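Interpain A (Prevotella intermedia, PDB 3BB7) probably cleaves peptide bonds as a cysteine protease of the peptidase C10 family, captured here as a zymogen fragment that joins the propeptide to the catalytic domain. Local coordinates at residues A[46-51]-A[284-289]; A[81-86]-A[244-249]; A[131-136]-A[158-163]. The protein carries 1 engineered substitution. All blocks are in the same frame, centred on the assembly; numbering follows the deposited sequence. Where two conformers were deposited one is given.

Overall arrangement
Starting at the N terminus, the chain first lays down the propeptide strands and then enters helix 49-68, whose first turn meets the loop between strands 280-283 and 292-294 in contact 1; this closes the widest loop and ties the prodomain to the active-site region. Contact 2 nests inside it: the connection at 81-86, between helices 49-68 and 116-128, lies on the end of helix 234-246. Nested in turn within contact 2, contact 3 joins the loops at 131-136 and 158-163, which enclose the two-stranded sheet 138-142/150-154. No two contacts cross or touch; their centres lie about 25 to 29 Å apart, so each ties its own region of the fold.

Contact 1: residues A[46-51]-A[284-289]; sequences TDNPSF and WGWNGD
Thr46 OG1 donates to Asp289 OD1 at 2.7 Å, meeting the carboxylate on its anti side. The same hydroxyl accepts from Asn48 N in an ST turn, so it is held from both segments. Asn48 N-caps helix 49-68: chi1 of -176° puts CG anti to the backbone N, and the amide oxygen OD1 takes a straight bond from Phe51 N at 3.0 Å, the donor well above the carbonyl plane, and a weak one from Ser50 N. Its ND2 reaches Asp289 O at 3.2 Å, a weak, bent bond. A water accepts from both Asp47 N and Trp286 NE1. Trp284 NE1 is satisfied by Val290 O, and Ser50 OG bonds to Ala268 N.

The indoles supply the apolar packing. Asn48 CA and Pro49 CD rest over the five- and six-membered rings of Trp286 on one face, each 3.6 Å from the ring centroid. Phe51 turns its edge to the face of Trp284, planes at 70°, while Phe51 CA sits over the six-membered ring.

Ser50 also lies beside His267, the predicted proton acceptor, and Ala116, the engineered replacement of the predicted nucleophile: a capped helix start, consistent with a propeptide helix placed at the active site of a zymogen.

Contact 2: residues A[81-86]-A[244-249]; sequences KYAAEV and ELTKGH
Ala83 N donates to Thr246 OG1 at 3.0 Å, with an N-H...O angle of 150°, the one hydrogen bond that joins these two segments. Thr246 has OG1 beside its own backbone N and anti to the carbonyl carbon (chi1 -73°), and from there the hydroxyl also bonds to Phe242 O, one turn back in the helix, and to Tyr274 OH. Tyr274 OH is in turn bonded to Ala83 O, so the tyrosine of strand 267-274 links the loop and the helix a second time.

Van der Waals contacts surround this polar point. Tyr82 CB approaches Thr246 OG1 to 3.4 Å and Ala83 CB lies 3.6 Å from the same oxygen, two carbons packed against the hydroxyl. Farther along, Val86 brings both methyls to the last helical turn: CG2 is 3.6 Å from Leu245 O, and CG1 stands 4.4 Å from Leu245 CB, a looser apolar approach. The buried Leu245 also packs against Leu251 and Ile271 of the neighbouring strands.

The helix that receives the loop, 234-246, finishes here in a Schellman motif. Gly248, at positive phi (77°), donates its N to Leu245 O at 2.8 Å, and His249 N bonds back to Glu244 O. Leu245 O therefore accepts a backbone bond while the Val86 methyls pack against it.

A His-carboxylate bond ties the residue after the Schellman glycine back to the last helical turn. His249 ND1 donates to Glu244 OE1 at 2.8 Å, with the oxygen lying in the imidazole plane.

Contact 3: residues A[131-136]-A[158-163]; sequences PVRGIG and NTTYDW
Two loops of the peptidase C10 domain, one following helix 116-128 and the other following strand 150-154, run together here at the base of the two-stranded sheet 138-142/150-154, where two hydrogen bonds, one from an indole N-H and one from a backbone N-H, join them. Trp163 NE1 donates to Pro131 O at 3.0 Å; the oxygen lies in the plane of the indole, whereas the N-H comes from above the carbonyl plane. Pro131, which follows a cis peptide bond, also sets its CG at 4.3 Å from Tyr161 CE1, and its O lies near the plane of the tyrosine ring, at the edge. Val132 O accepts from Tyr161 N at 3.1 Å and from a water that donates to Tyr161 O as well, bridging the two carbonyls. Thr160 CA adds a CA-H...O contact to Val132 O, and Arg133 CA makes a shorter one, 3.1 Å, to Thr159 O.

Arg133 was modelled in two conformers, so its side chain is less certain. In the one given it slants across Thr160, Arg133 CG 3.2 Å from Thr160 OG1. The guanidinium there has the backbone C of Asn158 over one face, toward the rim, with the side-chain amide of Asn158 nearly perpendicular to it, and NH2 bonds to Gly157 O. Tyr161 OH bonds to His188 ND1 of helix 176-192. Gly134 N lies 3.7 Å from Tyr161 CE1.

Both hydrogen bonds across the junction thus end on backbone carbonyls, Pro131 O and Val132 O, and with the bridging water they satisfy main-chain polar groups of both loops.

Contact 1: residues A[46-51]-A[284-289]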
loop_
_atom_site.group_PDB
_atom_site.type_symbol
_atom_site.label_atom_id
_atom_site.label_comp_id
_atom_site.label_asym_id
_atom_site.label_seq_id
_atom_site.Cartn_x
_atom_site.Cartn_y
_atom_site.Cartn_z
ATOM N N THR A 46 14.405 -8.095 -0.238
ATOM C CA THR A 46 13.370 -7.850 -1.198
ATOM C C THR A 46 13.506 -6.448 -1.734
ATOM O O THR A 46 13.976 -5.573 -1.036
ATOM C CB THR A 46 11.966 -8.057 -0.541
ATOM O OG1 THR A 46 10.937 -7.716 -1.471
ATOM C CG2 THR A 46 11.793 -7.234 0.751
ATOM N N ASP A 47 13.105 -6.247 -2.985
ATOM C CA ASP A 47 13.168 -4.927 -3.586
ATOM C C ASP A 47 11.987 -4.079 -3.151
ATOM O O ASP A 47 11.971 -2.898 -3.436
ATOM C CB ASP A 47 13.159 -5.027 -5.121
ATOM C CG ASP A 47 14.491 -5.457 -5.700
ATOM O OD1 ASP A 47 15.507 -5.483 -4.976
ATOM O OD2 ASP A 47 14.527 -5.748 -6.912
ATOM N N ASN A 48 11.013 -4.689 -2.473
ATOM C CA ASN A 48 9.776 -4.017 -1.989
ATOM C C ASN A 48 9.981 -2.514 -1.720
ATOM O O ASN A 48 10.472 -2.134 -0.676
ATOM C CB ASN A 48 9.300 -4.758 -0.720
ATOM C CG ASN A 48 7.994 -4.250 -0.172
ATOM O OD1 ASN A 48 7.577 -3.133 -0.442
ATOM N ND2 ASN A 48 7.368 -5.064 0.664
ATOM N N PRO A 49 9.602 -1.650 -2.667
ATOM C CA PRO A 49 9.879 -0.218 -2.499
ATOM C C PRO A 49 9.087 0.449 -1.347
ATOM O O PRO A 49 9.576 1.424 -0.735
ATOM C CB PRO A 49 9.470 0.378 -3.862
ATOM C CG PRO A 49 9.606 -0.810 -4.791
ATOM C CD PRO A 49 9.015 -1.923 -3.993
ATOM N N SER A 50 7.889 -0.042 -1.046
ATOM C CA SER A 50 7.079 0.641 -0.039
ATOM C C SER A 50 7.599 0.304 1.368
ATOM O O SER A 50 7.620 1.174 2.266
ATOM C CB SER A 50 5.611 0.306 -0.248
ATOM O OG SER A 50 5.202 0.752 -1.541
ATOM N N PHE A 51 8.072 -0.934 1.557
ATOM C CA PHE A 51 8.738 -1.303 2.806
ATOM C C PHE A 51 10.031 -0.503 2.972
ATOM O O PHE A 51 10.350 -0.021 4.081
ATOM C CB PHE A 51 9.003 -2.815 2.805
ATOM C CG PHE A 51 9.774 -3.324 3.997
ATOM C CD1 PHE A 51 11.053 -3.885 3.846
ATOM C CD2 PHE A 51 9.179 -3.323 5.251
ATOM C CE1 PHE A 51 11.751 -4.396 4.966
ATOM C CE2 PHE A 51 9.840 -3.841 6.362
ATOM C CZ PHE A 51 11.139 -4.370 6.221
ATOM N N TRP A 284 1.940 -4.697 1.421
ATOM C CA TRP A 284 2.814 -3.793 0.670
ATOM C C TRP A 284 2.627 -3.889 -0.838
ATOM O O TRP A 284 3.185 -3.062 -1.558
ATOM C CB TRP A 284 4.294 -4.085 0.949
ATOM C CG TRP A 284 4.683 -4.014 2.405
ATOM C CD1 TRP A 284 4.919 -5.076 3.242
ATOM C CD2 TRP A 284 4.902 -2.826 3.183
ATOM N NE1 TRP A 284 5.281 -4.618 4.495
ATOM C CE2 TRP A 284 5.251 -3.248 4.494
ATOM C CE3 TRP A 284 4.789 -1.442 2.915
ATOM C CZ2 TRP A 284 5.518 -2.356 5.521
ATOM C CZ3 TRP A 284 5.059 -0.539 3.984
ATOM C CH2 TRP A 284 5.415 -1.016 5.254
ATOM N N GLY A 285 1.907 -4.896 -1.313
ATOM C CA GLY A 285 1.690 -5.081 -2.754
ATOM C C GLY A 285 2.979 -5.503 -3.450
ATOM O O GLY A 285 3.223 -5.132 -4.584
ATOM N N TRP A 286 3.794 -6.310 -2.763
ATOM C CA TRP A 286 5.039 -6.802 -3.343
ATOM C C TRP A 286 5.084 -8.305 -3.195
ATOM O O TRP A 286 6.009 -8.864 -2.607
ATOM C CB TRP A 286 6.273 -6.112 -2.768
ATOM C CG TRP A 286 7.452 -6.198 -3.711
ATOM C CD1 TRP A 286 8.501 -7.077 -3.638
ATOM C CD2 TRP A 286 7.688 -5.386 -4.887
ATOM N NE1 TRP A 286 9.363 -6.859 -4.672
ATOM C CE2 TRP A 286 8.887 -5.839 -5.466
ATOM C CE3 TRP A 286 6.986 -4.334 -5.509
ATOM C CZ2 TRP A 286 9.434 -5.249 -6.624
ATOM C CZ3 TRP A 286 7.531 -3.737 -6.664
ATOM C CH2 TRP A 286 8.742 -4.202 -7.204
ATOM N N ASN A 287 4.041 -8.954 -3.714
ATOM C CA ASN A 287 3.937 -10.420 -3.761
ATOM C C ASN A 287 3.935 -11.058 -2.387
ATOM O O ASN A 287 4.365 -12.226 -2.233
ATOM C CB ASN A 287 5.057 -11.008 -4.647
ATOM C CG ASN A 287 5.179 -10.243 -5.933
ATOM O OD1 ASN A 287 4.248 -10.240 -6.732
ATOM N ND2 ASN A 287 6.262 -9.482 -6.078
ATOM N N GLY A 288 3.472 -10.288 -1.400
ATOM C CA GLY A 288 3.392 -10.766 -0.023
ATOM C C GLY A 288 4.683 -10.558 0.760
ATOM O O GLY A 288 4.679 -10.702 2.002
ATOM N N ASP A 289 5.764 -10.161 0.093
ATOM C CA ASP A 289 7.034 -10.012 0.804
ATOM C C ASP A 289 6.848 -9.045 1.977
ATOM O O ASP A 289 6.443 -7.903 1.798
ATOM C CB ASP A 289 8.097 -9.422 -0.100
ATOM C CG ASP A 289 8.557 -10.375 -1.198
ATOM O OD1 ASP A 289 9.406 -9.930 -2.030
ATOM O OD2 ASP A 289 8.118 -11.555 -1.223
HETATM O O HOH W 1 12.034 -8.364 -4.645
HETATM O O HOH W 2 5.317 -2.021 -2.690
#

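Contact 2: residues A[81-86]-A[244-249]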
loop_
_atom_site.group_PDB
_atom_site.type_symbol
_atom_site.label_atom_id
_atom_site.label_comp_id
_atom_site.label_asym_id
_atom_site.label_seq_id
_atom_site.Cartn_x
_atom_site.Cartn_y
_atom_site.Cartn_z
ATOM N N LYS A 81 -14.552 3.191 21.703
ATOM C CA LYS A 81 -14.854 3.951 20.477
ATOM C C LYS A 81 -14.798 3.110 19.189
ATOM O O LYS A 81 -15.470 3.451 18.193
ATOM C CB LYS A 81 -13.863 5.124 20.315
ATOM C CG LYS A 81 -13.990 6.299 21.316
ATOM C CD LYS A 81 -13.181 7.559 20.823
ATOM C CE LYS A 81 -11.692 7.529 21.256
ATOM N NZ LYS A 81 -10.718 8.367 20.426
ATOM N N TYR A 82 -13.981 2.059 19.186
ATOM C CA TYR A 82 -13.689 1.264 17.966
ATOM C C TYR A 82 -13.649 -0.204 18.284
ATOM O O TYR A 82 -13.608 -0.575 19.464
ATOM C CB TYR A 82 -12.288 1.602 17.452
ATOM C CG TYR A 82 -11.956 3.061 17.429
ATOM C CD1 TYR A 82 -12.587 3.909 16.544
ATOM C CD2 TYR A 82 -11.001 3.584 18.284
ATOM C CE1 TYR A 82 -12.266 5.282 16.518
ATOM C CE2 TYR A 82 -10.669 4.909 18.266
ATOM C CZ TYR A 82 -11.305 5.756 17.397
ATOM O OH TYR A 82 -10.922 7.084 17.432
ATOM N N ALA A 83 -13.574 -1.046 17.248
ATOM C CA ALA A 83 -13.243 -2.435 17.483
ATOM C C ALA A 83 -11.956 -2.553 18.267
ATOM O O ALA A 83 -10.988 -1.786 18.075
ATOM C CB ALA A 83 -13.143 -3.191 16.154
ATOM N N ALA A 84 -11.907 -3.536 19.156
ATOM C CA ALA A 84 -10.685 -3.736 19.925
ATOM C C ALA A 84 -9.468 -3.987 19.027
ATOM O O ALA A 84 -8.363 -3.547 19.339
ATOM C CB ALA A 84 -10.844 -4.862 20.910
ATOM N N GLU A 85 -9.698 -4.724 17.938
ATOM C CA GLU A 85 -8.663 -5.073 16.960
ATOM C C GLU A 85 -9.433 -5.444 15.697
ATOM O O GLU A 85 -10.619 -5.791 15.770
ATOM C CB GLU A 85 -7.826 -6.251 17.462
ATOM C CG GLU A 85 -8.684 -7.451 17.863
ATOM C CD GLU A 85 -7.919 -8.575 18.498
ATOM O OE1 GLU A 85 -6.671 -8.562 18.429
ATOM O OE2 GLU A 85 -8.577 -9.484 19.063
ATOM N N VAL A 86 -8.767 -5.340 14.541
ATOM C CA VAL A 86 -9.342 -5.780 13.262
ATOM C C VAL A 86 -8.280 -6.628 12.573
ATOM O O VAL A 86 -7.234 -6.127 12.175
ATOM C CB VAL A 86 -9.755 -4.569 12.378
ATOM C CG1 VAL A 86 -10.193 -5.041 10.989
ATOM C CG2 VAL A 86 -10.877 -3.778 13.104
ATOM N N GLU A 244 -12.156 3.618 10.210
ATOM C CA GLU A 244 -12.414 3.026 8.914
ATOM C C GLU A 244 -12.253 1.505 8.988
ATOM O O GLU A 244 -13.048 0.758 8.442
ATOM C CB GLU A 244 -11.479 3.604 7.862
ATOM C CG GLU A 244 -11.827 5.007 7.483
ATOM C CD GLU A 244 -13.049 5.121 6.627
ATOM O OE1 GLU A 244 -13.556 4.105 6.094
ATOM O OE2 GLU A 244 -13.500 6.271 6.465
ATOM N N LEU A 245 -11.218 1.036 9.673
ATOM C CA LEU A 245 -11.027 -0.421 9.745
ATOM C C LEU A 245 -12.091 -1.111 10.589
ATOM O O LEU A 245 -12.492 -2.244 10.276
ATOM C CB LEU A 245 -9.585 -0.776 10.182
ATOM C CG LEU A 245 -8.551 -0.822 9.010
ATOM C CD1 LEU A 245 -8.856 -1.946 7.988
ATOM C CD2 LEU A 245 -8.436 0.488 8.289
ATOM N N THR A 246 -12.548 -0.443 11.657
ATOM C CA THR A 246 -13.665 -0.959 12.450
ATOM C C THR A 246 -14.887 -1.225 11.563
ATOM O O THR A 246 -15.680 -2.143 11.814
ATOM C CB THR A 246 -14.046 0.071 13.520
ATOM O OG1 THR A 246 -13.042 0.067 14.541
ATOM C CG2 THR A 246 -15.415 -0.241 14.157
ATOM N N LYS A 247 -15.089 -0.366 10.573
ATOM C CA LYS A 247 -16.177 -0.501 9.621
ATOM C C LYS A 247 -15.903 -1.520 8.510
ATOM O O LYS A 247 -16.753 -1.713 7.630
ATOM C CB LYS A 247 -16.469 0.854 8.969
ATOM C CG LYS A 247 -16.900 1.938 9.938
ATOM C CD LYS A 247 -16.910 3.309 9.268
ATOM C CE LYS A 247 -17.144 4.431 10.281
ATOM N NZ LYS A 247 -18.281 4.167 11.224
ATOM N N GLY A 248 -14.730 -2.146 8.529
ATOM C CA GLY A 248 -14.363 -3.140 7.513
ATOM C C GLY A 248 -13.941 -2.508 6.190
ATOM O O GLY A 248 -14.209 -3.075 5.108
ATOM N N HIS A 249 -13.289 -1.338 6.268
ATOM C CA HIS A 249 -12.830 -0.646 5.072
ATOM C C HIS A 249 -11.315 -0.559 4.982
ATOM O O HIS A 249 -10.706 0.329 5.597
ATOM C CB HIS A 249 -13.352 0.791 5.057
ATOM C CG HIS A 249 -14.842 0.915 5.137
ATOM N ND1 HIS A 249 -15.448 2.098 5.494
ATOM C CD2 HIS A 249 -15.840 0.036 4.884
ATOM C CE1 HIS A 249 -16.764 1.943 5.470
ATOM N NE2 HIS A 249 -17.031 0.703 5.097
#

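Contact 3: residues A[131-136]-A[158-163]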
loop_
_atom_site.group_PDB
_atom_site.type_symbol
_atom_site.label_atom_id
_atom_site.label_comp_id
_atom_site.label_asym_id
_atom_site.label_seq_id
_atom_site.Cartn_x
_atom_site.Cartn_y
_atom_site.Cartn_z
ATOM N N PRO A 131 -16.641 -2.341 -8.428
ATOM C CA PRO A 131 -17.957 -2.420 -9.046
ATOM C C PRO A 131 -18.103 -3.629 -9.963
ATOM O O PRO A 131 -17.102 -4.333 -10.267
ATOM C CB PRO A 131 -18.019 -1.123 -9.858
ATOM C CG PRO A 131 -16.602 -0.956 -10.320
ATOM C CD PRO A 131 -15.757 -1.392 -9.143
ATOM N N VAL A 132 -19.340 -3.864 -10.380
ATOM C CA VAL A 132 -19.625 -4.871 -11.404
ATOM C C VAL A 132 -19.001 -4.471 -12.749
ATOM O O VAL A 132 -18.305 -5.261 -13.376
ATOM C CB VAL A 132 -21.131 -5.118 -11.574
ATOM C CG1 VAL A 132 -21.363 -6.108 -12.684
ATOM C CG2 VAL A 132 -21.766 -5.615 -10.303
ATOM N N ARG A 133 -19.234 -3.230 -13.166
ATOM C CA ARG A 133 -18.640 -2.642 -14.378
ATOM C C ARG A 133 -18.209 -1.232 -14.026
ATOM O O ARG A 133 -18.712 -0.646 -13.066
ATOM C CB ARG A 133 -19.655 -2.613 -15.561
ATOM C CG ARG A 133 -20.087 -3.998 -16.042
ATOM C CD ARG A 133 -21.330 -3.959 -16.927
ATOM N NE ARG A 133 -21.164 -3.087 -18.084
ATOM C CZ ARG A 133 -21.205 -3.494 -19.347
ATOM N NH1 ARG A 133 -21.419 -4.774 -19.639
ATOM N NH2 ARG A 133 -21.039 -2.617 -20.323
ATOM N N GLY A 134 -17.275 -0.689 -14.802
ATOM C CA GLY A 134 -16.856 0.685 -14.586
ATOM C C GLY A 134 -17.743 1.647 -15.370
ATOM O O GLY A 134 -18.878 1.328 -15.788
ATOM N N ILE A 135 -17.201 2.844 -15.580
ATOM C CA ILE A 135 -17.905 3.941 -16.237
ATOM C C ILE A 135 -16.915 4.647 -17.150
ATOM O O ILE A 135 -15.844 5.028 -16.711
ATOM C CB ILE A 135 -18.436 4.963 -15.200
ATOM C CG1 ILE A 135 -19.242 4.264 -14.103
ATOM C CG2 ILE A 135 -19.259 6.039 -15.931
ATOM C CD1 ILE A 135 -19.537 5.181 -12.894
ATOM N N GLY A 136 -17.284 4.827 -18.414
ATOM C CA GLY A 136 -16.494 5.644 -19.317
ATOM C C GLY A 136 -15.184 5.011 -19.752
ATOM O O GLY A 136 -15.017 3.783 -19.693
ATOM N N ASN A 158 -17.366 -0.633 -20.526
ATOM C CA ASN A 158 -17.688 -1.911 -21.163
ATOM C C ASN A 158 -16.992 -3.105 -20.531
ATOM O O ASN A 158 -17.017 -4.214 -21.090
ATOM C CB ASN A 158 -17.421 -1.839 -22.659
ATOM C CG ASN A 158 -18.417 -0.967 -23.380
ATOM O OD1 ASN A 158 -19.619 -1.168 -23.263
ATOM N ND2 ASN A 158 -17.922 0.020 -24.108
ATOM N N THR A 159 -16.411 -2.910 -19.345
ATOM C CA THR A 159 -15.684 -3.982 -18.703
ATOM C C THR A 159 -16.451 -4.498 -17.497
ATOM O O THR A 159 -16.759 -3.726 -16.581
ATOM C CB THR A 159 -14.276 -3.521 -18.274
ATOM O OG1 THR A 159 -13.540 -3.200 -19.444
ATOM C CG2 THR A 159 -13.525 -4.636 -17.532
ATOM N N THR A 160 -16.774 -5.801 -17.510
ATOM C CA THR A 160 -17.328 -6.465 -16.346
ATOM C C THR A 160 -16.155 -7.147 -15.644
ATOM O O THR A 160 -15.655 -8.166 -16.128
ATOM C CB THR A 160 -18.396 -7.499 -16.765
ATOM O OG1 THR A 160 -19.440 -6.816 -17.481
ATOM C CG2 THR A 160 -18.988 -8.182 -15.553
ATOM N N TYR A 161 -15.701 -6.585 -14.523
ATOM C CA TYR A 161 -14.517 -7.126 -13.832
ATOM C C TYR A 161 -14.739 -8.579 -13.436
ATOM O O TYR A 161 -15.792 -8.954 -12.916
ATOM C CB TYR A 161 -14.087 -6.228 -12.652
ATOM C CG TYR A 161 -13.749 -4.868 -13.182
ATOM C CD1 TYR A 161 -14.638 -3.818 -13.053
ATOM C CD2 TYR A 161 -12.555 -4.649 -13.899
ATOM C CE1 TYR A 161 -14.368 -2.574 -13.639
ATOM C CE2 TYR A 161 -12.269 -3.420 -14.456
ATOM C CZ TYR A 161 -13.193 -2.376 -14.342
ATOM O OH TYR A 161 -12.931 -1.149 -14.959
ATOM N N ASP A 162 -13.767 -9.423 -13.728
ATOM C CA ASP A 162 -13.953 -10.871 -13.576
ATOM C C ASP A 162 -13.553 -11.310 -12.165
ATOM O O ASP A 162 -12.554 -12.018 -11.970
ATOM C CB ASP A 162 -13.175 -11.598 -14.658
ATOM C CG ASP A 162 -13.500 -13.093 -14.730
ATOM O OD1 ASP A 162 -12.822 -13.775 -15.528
ATOM O OD2 ASP A 162 -14.422 -13.592 -14.029
ATOM N N TRP A 163 -14.333 -10.867 -11.179
ATOM C CA TRP A 163 -14.015 -11.132 -9.765
ATOM C C TRP A 163 -13.815 -12.609 -9.437
ATOM O O TRP A 163 -12.962 -12.955 -8.629
ATOM C CB TRP A 163 -15.089 -10.544 -8.839
ATOM C CG TRP A 163 -15.296 -9.071 -9.071
ATOM C CD1 TRP A 163 -16.390 -8.462 -9.604
ATOM C CD2 TRP A 163 -14.317 -8.037 -8.890
ATOM N NE1 TRP A 163 -16.206 -7.106 -9.660
ATOM C CE2 TRP A 163 -14.920 -6.817 -9.260
ATOM C CE3 TRP A 163 -13.002 -8.020 -8.407
ATOM C CZ2 TRP A 163 -14.244 -5.582 -9.168
ATOM C CZ3 TRP A 163 -12.319 -6.796 -8.332
ATOM C CH2 TRP A 163 -12.934 -5.592 -8.734
HETATM O O HOH W 3 -18.173 -7.829 -12.365
#